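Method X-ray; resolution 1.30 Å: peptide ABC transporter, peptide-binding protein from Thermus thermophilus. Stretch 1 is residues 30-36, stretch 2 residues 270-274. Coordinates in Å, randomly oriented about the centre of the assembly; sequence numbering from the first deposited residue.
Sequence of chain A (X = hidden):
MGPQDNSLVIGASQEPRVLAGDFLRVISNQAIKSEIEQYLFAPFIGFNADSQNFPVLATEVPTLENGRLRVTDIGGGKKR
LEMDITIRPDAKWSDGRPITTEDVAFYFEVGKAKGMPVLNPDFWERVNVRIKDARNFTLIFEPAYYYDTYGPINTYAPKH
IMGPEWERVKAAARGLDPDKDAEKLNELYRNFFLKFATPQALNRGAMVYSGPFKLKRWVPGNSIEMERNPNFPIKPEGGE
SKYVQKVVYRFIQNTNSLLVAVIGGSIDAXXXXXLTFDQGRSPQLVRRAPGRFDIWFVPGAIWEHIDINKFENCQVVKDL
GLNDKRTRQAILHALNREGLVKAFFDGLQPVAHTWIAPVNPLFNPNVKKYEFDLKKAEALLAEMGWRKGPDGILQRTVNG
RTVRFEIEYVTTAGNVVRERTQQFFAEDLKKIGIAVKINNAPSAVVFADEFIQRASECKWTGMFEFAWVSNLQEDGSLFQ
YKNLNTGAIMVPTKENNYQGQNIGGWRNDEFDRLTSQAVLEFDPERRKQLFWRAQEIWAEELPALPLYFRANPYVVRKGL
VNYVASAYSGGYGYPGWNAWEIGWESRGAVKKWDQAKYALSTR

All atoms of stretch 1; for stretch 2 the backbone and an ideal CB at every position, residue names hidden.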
# COMPACT_ATOMS: atom_id res chain seq x y z
N GLN A 30 -4.06 -4.22 0.31
CA GLN A 30 -3.30 -4.60 -0.88
C GLN A 30 -3.30 -3.50 -1.92
O GLN A 30 -4.34 -2.89 -2.19
CB GLN A 30 -3.91 -5.84 -1.53
CG GLN A 30 -3.70 -7.15 -0.82
CD GLN A 30 -4.68 -8.19 -1.33
OE1 GLN A 30 -5.87 -8.14 -1.01
NE2 GLN A 30 -4.18 -9.12 -2.14
N ALA A 31 -2.15 -3.27 -2.54
CA ALA A 31 -2.05 -2.28 -3.59
C ALA A 31 -3.00 -2.63 -4.74
O ALA A 31 -3.63 -1.74 -5.31
CB ALA A 31 -0.61 -2.20 -4.10
N ILE A 32 -3.13 -3.91 -5.07
CA ILE A 32 -4.00 -4.29 -6.18
C ILE A 32 -5.46 -3.94 -5.87
O ILE A 32 -6.20 -3.52 -6.76
CB ILE A 32 -3.86 -5.80 -6.56
CG1 ILE A 32 -4.74 -6.13 -7.77
CG2 ILE A 32 -4.22 -6.70 -5.38
CD1 ILE A 32 -4.42 -5.33 -9.02
N LYS A 33 -5.86 -4.09 -4.61
CA LYS A 33 -7.22 -3.76 -4.20
C LYS A 33 -7.48 -2.26 -4.39
O LYS A 33 -8.50 -1.86 -4.94
CB LYS A 33 -7.42 -4.17 -2.74
CG LYS A 33 -8.76 -3.81 -2.12
CD LYS A 33 -8.86 -4.44 -0.73
CE LYS A 33 -10.08 -3.99 0.04
NZ LYS A 33 -9.83 -2.73 0.80
N SER A 34 -6.54 -1.43 -3.95
CA SER A 34 -6.69 0.01 -4.10
C SER A 34 -6.72 0.45 -5.56
O SER A 34 -7.49 1.33 -5.94
CB SER A 34 -5.57 0.74 -3.36
OG SER A 34 -5.82 0.75 -1.97
N GLU A 35 -5.88 -0.17 -6.39
CA GLU A 35 -5.85 0.19 -7.80
C GLU A 35 -7.19 -0.10 -8.46
O GLU A 35 -7.76 0.74 -9.16
CB GLU A 35 -4.75 -0.57 -8.52
CG GLU A 35 -4.57 -0.15 -9.97
CD GLU A 35 -3.61 -1.06 -10.70
OE1 GLU A 35 -4.06 -2.08 -11.25
OE2 GLU A 35 -2.40 -0.75 -10.72
N ILE A 36 -7.70 -1.31 -8.25
CA ILE A 36 -8.97 -1.71 -8.83
C ILE A 36 -10.10 -0.81 -8.34
O ILE A 36 -10.98 -0.41 -9.11
CB ILE A 36 -9.30 -3.18 -8.48
CG1 ILE A 36 -8.34 -4.10 -9.23
CG2 ILE A 36 -10.75 -3.51 -8.83
CD1 ILE A 36 -8.46 -5.55 -8.85
N UNK A 270 -1.18 -3.71 -18.38
CA UNK A 270 -0.84 -4.37 -17.14
C UNK A 270 -1.04 -3.44 -15.95
O UNK A 270 -0.97 -2.21 -16.05
CB UNK A 270 0.60 -4.87 -17.19
N UNK A 271 -1.32 -4.06 -14.81
CA UNK A 271 -1.55 -3.40 -13.54
C UNK A 271 -0.22 -2.97 -12.92
O UNK A 271 0.85 -3.37 -13.39
CB UNK A 271 -2.32 -4.32 -12.59
N UNK A 272 -0.29 -2.15 -11.88
CA UNK A 272 0.91 -1.75 -11.17
C UNK A 272 1.39 -2.98 -10.38
O UNK A 272 2.51 -3.01 -9.88
CB UNK A 272 0.65 -0.55 -10.26
N UNK A 273 0.51 -3.98 -10.26
CA UNK A 273 0.85 -5.23 -9.57
C UNK A 273 0.74 -6.34 -10.60
O UNK A 273 -0.27 -7.05 -10.70
CB UNK A 273 -0.06 -5.49 -8.37
N UNK A 274 1.80 -6.49 -11.39
CA UNK A 274 1.81 -7.48 -12.45
C UNK A 274 3.19 -8.10 -12.66
O UNK A 274 3.58 -9.00 -11.92
CB UNK A 274 1.32 -6.84 -13.75

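Stretch 1 enters a helix at Ala31, and one turn later Glu35 points its CA-to-CB bond toward stretch 2, and with chi1 and chi2 both t its carboxylate reaches the loop. Ala31 and Ile32, a turn earlier, offer an apolar patch beside it. A charge and a greasy step are the two features that the five positions must answer.

Position 270 answers neither. Its CA-to-CB bond points away, and no atom of stretch 1 lies within 5.5 Å of the ideal CB. The extended backbone, phi/psi -106/152, suits beta-branched residues well, but the helix sets no preference here. The deposited residue is Thr270, whose OG1 is hydrogen-bonded elsewhere in the structure.

At position 271 the CA-to-CB bond points toward the helix, and the ideal CB of position 271 is already 3.1 Å from Glu35 OE1, with Ile32 CD1 at 4.3 Å. So tight a fit to a carboxylate oxygen favours a short side chain that can donate: serine foremost, threonine if its methyl finds room, while alanine or glycine would leave the acceptor without a donor from this side chain. An acid would set charge against charge. The residue is Ser271, with chi1 t, and Ser271 OG donates to Glu35 OE1 at 2.6 Å. Ser271 OG also lies 3.4 Å from Ile32 CD1, so the hydroxyl sits against the isoleucine's end as well.

Position 272 faces the other carboxylate oxygen, its CA-to-CB bond pointing toward the helix. The ideal CB of position 272 is 3.1 Å from Glu35 OE2, and the backbone N of position 272 is 2.8 Å from that same OE2, in a hydrogen bond with an angle of 159° at the hydrogen. The backbone bond needs an amide hydrogen, which excludes proline; the closeness of CB again asks for something small, and a hydroxyl would add a second donor. Serine is the obvious choice, with threonine, alanine or glycine as less certain alternatives. The deposited Ser272 takes chi1 p and donates from Ser272 OG to Glu35 OE2 at 2.7 Å, so backbone and side chain of one residue converge on one oxygen. Together the two serines engage both carboxylate oxygens with neutral donors and no countercharge from stretch 2; OE1 is also hydrogen-bonded elsewhere in the structure.

At position 273 the demand changes. The CA-to-CB bond points toward the apolar patch, with the ideal CB of position 273 4.2 Å from Ile32 CB and 5.4 Å from Ala31 CB, a spacing that leaves room for a modest hydrocarbon. Valine, isoleucine, perhaps leucine or alanine would suit. It is Val273, chi1 t, and Val273 CG2 reaches Ala31 CB at 4.0 Å and Ile32 CB at 4.1 Å. Val273 N also donates to Ser271 OG at 2.9 Å, so that hydroxyl accepts from the loop while giving to the glutamate.

At position 274 the CA-to-CB bond points sideways and nothing of stretch 1 is near its CB, so the helix permits many residues. The deposited Ser274 works within the loop: Ser274 OG donates to Ser271 O at 2.7 Å, a local tie within the segment that carries the donors.

Stretch 2 (270-274) TSSVS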
# COMPACT_ATOMS: atom_id res chain seq x y z
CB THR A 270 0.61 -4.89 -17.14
OG1 THR A 270 1.50 -3.82 -17.49
CG2 THR A 270 0.76 -6.03 -18.14
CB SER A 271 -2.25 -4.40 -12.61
OG SER A 271 -2.26 -3.99 -11.25
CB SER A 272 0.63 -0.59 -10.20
OG SER A 272 -0.24 -0.99 -9.15
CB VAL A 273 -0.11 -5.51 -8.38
CG1 VAL A 273 0.37 -6.73 -7.62
CG2 VAL A 273 -0.16 -4.30 -7.46
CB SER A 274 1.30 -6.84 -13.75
OG SER A 274 2.04 -5.67 -14.08
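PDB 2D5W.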